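Long-range contact in protein-tyrosine phosphatase mitochondrial 1 (Mus musculus, PDB 3RGO), which dephosphorylates phosphatidylglycerophosphate to phosphatidylglycerol, a step on the way to the mitochondrial phospholipid cardiolipin: residues 109-123 and 140-152. Numbering follows the deposited sequence.
Sequences AYLIQVHNWSPEEAI and LEVLKEFHKEITA
With CG anti to the backbone N in both Phe146 (chi1 -175°) and His147 (chi1 -174°), the two rings reach from helix 137-154 to Ala109, Ile112 and Pro119. The contact lies in the helical part of the dual specificity phosphatase domain, away from the predicted active-site Cys96: the C-terminal helix runs in the same direction as segment 109-115 at 24°, the axes 9.8 Å apart at their closest, and steeply across segment 119-123. Ala109 CB sits over one face of the Phe146 ring, toward its rim, in a CH-pi contact 4.0 Å from the centroid; Ile112 CG2 meets the edge. His76 of helix 72-88 also meets this ring. A serine in place of Phe146 would probably open a gap beside Ala109 and leave His76 without its aromatic partner. Leu143 is a knob among Ala109, Ile112, Pro119 and Ile123: CD2 lies 4.0 Å from Ala109 CB, while CD1 faces Ile123 CD1. Pro119 is the reciprocal knob, set among Leu140, Leu143, Lys144 and His147. Leu140 CD1 closes that end, 3.6 Å from Ile123 CD1. The helix bearing Pro119 starts with a capping box, in which Glu121 N donates to Ser118 OG and Ser118 N to Glu121 OE1. The His147 imidazole is wedged at the turn, with Pro119 CD over one face and Thr151 OG1 over the other; that hydroxyl donates to His147 O at 2.8 Å. At the ring edge, Ile112 CG2 lies 3.7 Å from His147 CD2, and a water that donates to Asn116 O makes a weak 3.4 Å bond with His147 NE2.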
loop_
_atom_site.group_PDB
_atom_site.type_symbol
_atom_site.label_atom_id
_atom_site.label_comp_id
_atom_site.label_asym_id
_atom_site.label_seq_id
_atom_site.Cartn_x
_atom_site.Cartn_y
_atom_site.Cartn_z
ATOM N N ALA A 109 6.176 1.990 -4.176
ATOM C CA ALA A 109 6.813 0.820 -4.761
ATOM C C ALA A 109 5.932 0.230 -5.862
ATOM O O ALA A 109 6.416 -0.117 -6.937
ATOM C CB ALA A 109 7.111 -0.219 -3.687
ATOM N N TYR A 110 4.638 0.126 -5.578
ATOM C CA TYR A 110 3.652 -0.307 -6.564
ATOM C C TYR A 110 3.759 0.503 -7.857
ATOM O O TYR A 110 3.878 -0.068 -8.942
ATOM C CB TYR A 110 2.242 -0.190 -5.970
ATOM C CG TYR A 110 1.116 -0.197 -6.978
ATOM C CD1 TYR A 110 0.651 -1.387 -7.523
ATOM C CD2 TYR A 110 0.510 0.990 -7.377
ATOM C CE1 TYR A 110 -0.383 -1.395 -8.450
ATOM C CE2 TYR A 110 -0.519 0.995 -8.293
ATOM C CZ TYR A 110 -0.962 -0.198 -8.830
ATOM O OH TYR A 110 -1.991 -0.194 -9.744
ATOM N N LEU A 111 3.722 1.829 -7.739
ATOM C CA LEU A 111 3.799 2.702 -8.909
ATOM C C LEU A 111 5.125 2.568 -9.656
ATOM O O LEU A 111 5.165 2.592 -10.893
ATOM C CB LEU A 111 3.559 4.157 -8.505
ATOM C CG LEU A 111 2.150 4.472 -7.992
ATOM C CD1 LEU A 111 2.088 5.893 -7.456
ATOM C CD2 LEU A 111 1.103 4.252 -9.083
ATOM N N ILE A 112 6.214 2.442 -8.907
ATOM C CA ILE A 112 7.518 2.241 -9.522
ATOM C C ILE A 112 7.495 1.027 -10.438
ATOM O O ILE A 112 7.927 1.094 -11.588
ATOM C CB ILE A 112 8.628 2.080 -8.465
ATOM C CG1 ILE A 112 8.882 3.422 -7.766
ATOM C CG2 ILE A 112 9.908 1.555 -9.106
ATOM C CD1 ILE A 112 9.807 3.334 -6.563
ATOM N N GLN A 113 6.978 -0.081 -9.924
ATOM C CA GLN A 113 6.957 -1.319 -10.683
ATOM C C GLN A 113 5.987 -1.232 -11.854
ATOM O O GLN A 113 6.332 -1.593 -12.975
ATOM C CB GLN A 113 6.599 -2.505 -9.786
ATOM C CG GLN A 113 6.322 -3.780 -10.579
ATOM C CD GLN A 113 6.533 -5.032 -9.764
ATOM O OE1 GLN A 113 7.183 -5.003 -8.722
ATOM N NE2 GLN A 113 5.983 -6.145 -10.236
ATOM N N VAL A 114 4.779 -0.746 -11.588
ATOM C CA VAL A 114 3.748 -0.649 -12.615
ATOM C C VAL A 114 4.157 0.255 -13.780
ATOM O O VAL A 114 3.895 -0.064 -14.943
ATOM C CB VAL A 114 2.410 -0.152 -12.021
ATOM C CG1 VAL A 114 1.416 0.183 -13.129
ATOM C CG2 VAL A 114 1.835 -1.199 -11.079
ATOM N N HIS A 115 4.810 1.373 -13.476
ATOM C CA HIS A 115 5.113 2.359 -14.515
ATOM C C HIS A 115 6.577 2.412 -14.932
ATOM O O HIS A 115 6.945 3.165 -15.837
ATOM C CB HIS A 115 4.659 3.748 -14.067
ATOM C CG HIS A 115 3.190 3.845 -13.800
ATOM N ND1 HIS A 115 2.251 3.849 -14.810
ATOM C CD2 HIS A 115 2.500 3.943 -12.642
ATOM C CE1 HIS A 115 1.044 3.952 -14.281
ATOM N NE2 HIS A 115 1.167 4.010 -12.968
ATOM N N ASN A 116 7.413 1.602 -14.294
ATOM C CA ASN A 116 8.845 1.766 -14.437
ATOM C C ASN A 116 9.217 3.235 -14.218
ATOM O O ASN A 116 9.921 3.832 -15.029
ATOM C CB ASN A 116 9.310 1.295 -15.824
ATOM C CG ASN A 116 10.809 1.383 -15.992
ATOM O OD1 ASN A 116 11.565 1.178 -15.041
ATOM N ND2 ASN A 116 11.251 1.696 -17.209
ATOM N N TRP A 117 8.716 3.812 -13.127
ATOM C CA TRP A 117 9.007 5.199 -12.758
ATOM C C TRP A 117 10.136 5.286 -11.735
ATOM O O TRP A 117 10.428 4.321 -11.027
ATOM C CB TRP A 117 7.771 5.874 -12.146
ATOM C CG TRP A 117 6.727 6.331 -13.117
ATOM C CD1 TRP A 117 6.817 6.351 -14.488
ATOM C CD2 TRP A 117 5.432 6.847 -12.793
ATOM N NE1 TRP A 117 5.651 6.847 -15.028
ATOM C CE2 TRP A 117 4.784 7.154 -14.012
ATOM C CE3 TRP A 117 4.752 7.079 -11.592
ATOM C CZ2 TRP A 117 3.493 7.679 -14.059
ATOM C CZ3 TRP A 117 3.469 7.597 -11.644
ATOM C CH2 TRP A 117 2.857 7.895 -12.871
ATOM N N SER A 118 10.757 6.457 -11.653
ATOM C CA SER A 118 11.731 6.730 -10.608
ATOM C C SER A 118 11.008 6.859 -9.273
ATOM O O SER A 118 9.812 7.155 -9.232
ATOM C CB SER A 118 12.489 8.024 -10.904
ATOM O OG SER A 118 11.616 9.139 -10.838
ATOM N N PRO A 119 11.727 6.631 -8.168
ATOM C CA PRO A 119 11.082 6.843 -6.870
ATOM C C PRO A 119 10.434 8.225 -6.794
ATOM O O PRO A 119 9.298 8.335 -6.366
ATOM C CB PRO A 119 12.247 6.724 -5.885
ATOM C CG PRO A 119 13.190 5.769 -6.562
ATOM C CD PRO A 119 13.091 6.086 -8.038
ATOM N N GLU A 120 11.140 9.262 -7.231
ATOM C CA GLU A 120 10.625 10.622 -7.107
ATOM C C GLU A 120 9.398 10.891 -7.986
ATOM O O GLU A 120 8.514 11.654 -7.605
ATOM C CB GLU A 120 11.734 11.652 -7.373
ATOM C CG GLU A 120 12.379 11.534 -8.735
ATOM C CD GLU A 120 13.650 10.692 -8.740
ATOM O OE1 GLU A 120 13.779 9.763 -7.916
ATOM O OE2 GLU A 120 14.522 10.961 -9.587
ATOM N N GLU A 121 9.340 10.269 -9.162
ATOM C CA GLU A 121 8.157 10.383 -10.013
ATOM C C GLU A 121 6.923 9.804 -9.321
ATOM O O GLU A 121 5.853 10.412 -9.317
ATOM C CB GLU A 121 8.379 9.687 -11.359
ATOM C CG GLU A 121 8.932 10.601 -12.433
ATOM C CD GLU A 121 9.343 9.855 -13.682
ATOM O OE1 GLU A 121 9.863 8.721 -13.566
ATOM O OE2 GLU A 121 9.156 10.407 -14.783
ATOM N N ALA A 122 7.082 8.617 -8.751
ATOM C CA ALA A 122 6.006 7.950 -8.031
ATOM C C ALA A 122 5.545 8.773 -6.829
ATOM O O ALA A 122 4.350 8.975 -6.619
ATOM C CB ALA A 122 6.465 6.585 -7.569
ATOM N N ILE A 123 6.507 9.242 -6.043
ATOM C CA ILE A 123 6.196 10.003 -4.837
ATOM C C ILE A 123 5.464 11.297 -5.180
ATOM O O ILE A 123 4.445 11.628 -4.572
ATOM C CB ILE A 123 7.474 10.290 -4.020
ATOM C CG1 ILE A 123 8.043 8.979 -3.467
ATOM C CG2 ILE A 123 7.182 11.260 -2.883
ATOM C CD1 ILE A 123 9.439 9.104 -2.886
ATOM N N LEU A 140 13.229 6.445 1.264
ATOM C CA LEU A 140 13.607 6.651 -0.132
ATOM C C LEU A 140 14.722 5.709 -0.585
ATOM O O LEU A 140 14.726 5.238 -1.725
ATOM C CB LEU A 140 14.033 8.101 -0.371
ATOM C CG LEU A 140 14.265 8.457 -1.840
ATOM C CD1 LEU A 140 12.948 8.341 -2.603
ATOM C CD2 LEU A 140 14.864 9.851 -1.994
ATOM N N GLU A 141 15.680 5.445 0.300
ATOM C CA GLU A 141 16.798 4.577 -0.060
ATOM C C GLU A 141 16.337 3.159 -0.412
ATOM O O GLU A 141 16.869 2.532 -1.328
ATOM C CB GLU A 141 17.849 4.552 1.050
ATOM C CG GLU A 141 18.574 5.881 1.237
ATOM C CD GLU A 141 19.372 6.297 0.010
ATOM O OE1 GLU A 141 20.452 5.714 -0.231
ATOM O OE2 GLU A 141 18.923 7.213 -0.713
ATOM N N VAL A 142 15.343 2.654 0.308
ATOM C CA VAL A 142 14.817 1.331 0.000
ATOM C C VAL A 142 14.066 1.336 -1.332
ATOM O O VAL A 142 14.177 0.393 -2.112
ATOM C CB VAL A 142 13.938 0.781 1.140
ATOM C CG1 VAL A 142 13.251 -0.516 0.715
ATOM C CG2 VAL A 142 14.785 0.566 2.395
ATOM N N LEU A 143 13.312 2.404 -1.588
ATOM C CA LEU A 143 12.627 2.574 -2.868
ATOM C C LEU A 143 13.635 2.645 -4.018
ATOM O O LEU A 143 13.351 2.207 -5.132
ATOM C CB LEU A 143 11.755 3.833 -2.855
ATOM C CG LEU A 143 10.476 3.782 -2.015
ATOM C CD1 LEU A 143 9.730 5.111 -2.056
ATOM C CD2 LEU A 143 9.577 2.649 -2.496
ATOM N N LYS A 144 14.810 3.194 -3.741
ATOM C CA LYS A 144 15.893 3.211 -4.730
ATOM C C LYS A 144 16.382 1.805 -5.064
ATOM O O LYS A 144 16.644 1.488 -6.232
ATOM C CB LYS A 144 17.068 4.058 -4.235
ATOM C CG LYS A 144 16.929 5.554 -4.472
ATOM C CD LYS A 144 18.274 6.253 -4.267
ATOM C CE LYS A 144 18.263 7.690 -4.779
ATOM N NZ LYS A 144 17.288 8.546 -4.051
ATOM N N GLU A 145 16.532 0.965 -4.042
ATOM C CA GLU A 145 16.975 -0.412 -4.259
ATOM C C GLU A 145 15.878 -1.191 -4.981
ATOM O O GLU A 145 16.150 -2.022 -5.854
ATOM C CB GLU A 145 17.319 -1.097 -2.934
ATOM C CG GLU A 145 18.537 -0.528 -2.215
ATOM C CD GLU A 145 19.843 -1.153 -2.681
ATOM O OE1 GLU A 145 20.027 -1.323 -3.906
ATOM O OE2 GLU A 145 20.690 -1.472 -1.818
ATOM N N PHE A 146 14.631 -0.911 -4.614
ATOM C CA PHE A 146 13.489 -1.562 -5.246
ATOM C C PHE A 146 13.467 -1.224 -6.735
ATOM O O PHE A 146 13.207 -2.088 -7.576
ATOM C CB PHE A 146 12.178 -1.131 -4.570
ATOM C CG PHE A 146 10.964 -1.857 -5.083
ATOM C CD1 PHE A 146 10.205 -1.326 -6.113
ATOM C CD2 PHE A 146 10.585 -3.070 -4.534
ATOM C CE1 PHE A 146 9.089 -1.989 -6.581
ATOM C CE2 PHE A 146 9.475 -3.738 -4.999
ATOM C CZ PHE A 146 8.725 -3.199 -6.027
ATOM N N HIS A 147 13.750 0.037 -7.046
ATOM C CA HIS A 147 13.822 0.517 -8.422
ATOM C C HIS A 147 14.889 -0.227 -9.232
ATOM O O HIS A 147 14.666 -0.581 -10.388
ATOM C CB HIS A 147 14.096 2.022 -8.434
ATOM C CG HIS A 147 14.038 2.638 -9.798
ATOM N ND1 HIS A 147 15.141 3.189 -10.413
ATOM C CD2 HIS A 147 13.009 2.788 -10.665
ATOM C CE1 HIS A 147 14.793 3.654 -11.601
ATOM N NE2 HIS A 147 13.505 3.425 -11.776
ATOM N N LYS A 148 16.045 -0.465 -8.621
ATOM C CA LYS A 148 17.113 -1.209 -9.282
ATOM C C LYS A 148 16.728 -2.661 -9.554
ATOM O O LYS A 148 17.050 -3.208 -10.611
ATOM C CB LYS A 148 18.394 -1.158 -8.447
ATOM C CG LYS A 148 19.022 0.220 -8.348
ATOM C CD LYS A 148 20.308 0.179 -7.536
ATOM C CE LYS A 148 20.910 1.566 -7.385
ATOM N NZ LYS A 148 22.202 1.531 -6.644
ATOM N N GLU A 149 16.053 -3.288 -8.593
ATOM C CA GLU A 149 15.621 -4.675 -8.730
ATOM C C GLU A 149 14.566 -4.820 -9.819
ATOM O O GLU A 149 14.589 -5.777 -10.601
ATOM C CB GLU A 149 15.068 -5.210 -7.408
ATOM C CG GLU A 149 16.125 -5.448 -6.342
ATOM C CD GLU A 149 15.564 -6.151 -5.121
ATOM O OE1 GLU A 149 14.331 -6.140 -4.949
ATOM O OE2 GLU A 149 16.352 -6.714 -4.334
ATOM N N ILE A 150 13.644 -3.864 -9.858
ATOM C CA ILE A 150 12.584 -3.844 -10.859
ATOM C C ILE A 150 13.161 -3.751 -12.262
ATOM O O ILE A 150 12.719 -4.451 -13.176
ATOM C CB ILE A 150 11.628 -2.649 -10.633
ATOM C CG1 ILE A 150 10.759 -2.892 -9.399
ATOM C CG2 ILE A 150 10.786 -2.388 -11.874
ATOM C CD1 ILE A 150 10.295 -4.325 -9.243
ATOM N N THR A 151 14.154 -2.884 -12.424
ATOM C CA THR A 151 14.813 -2.696 -13.709
ATOM C C THR A 151 15.547 -3.961 -14.159
ATOM O O THR A 151 15.475 -4.351 -15.327
ATOM C CB THR A 151 15.809 -1.521 -13.642
ATOM O OG1 THR A 151 15.129 -0.347 -13.178
ATOM C CG2 THR A 151 16.413 -1.252 -15.011
ATOM N N ALA A 152 16.247 -4.601 -13.227
ATOM C CA ALA A 152 17.018 -5.800 -13.534
ATOM C C ALA A 152 16.118 -6.990 -13.863
ATOM O O ALA A 152 16.476 -7.845 -14.674
ATOM C CB ALA A 152 17.955 -6.139 -12.384
HETATM O O HOH W 1 12.804 5.192 -14.536
#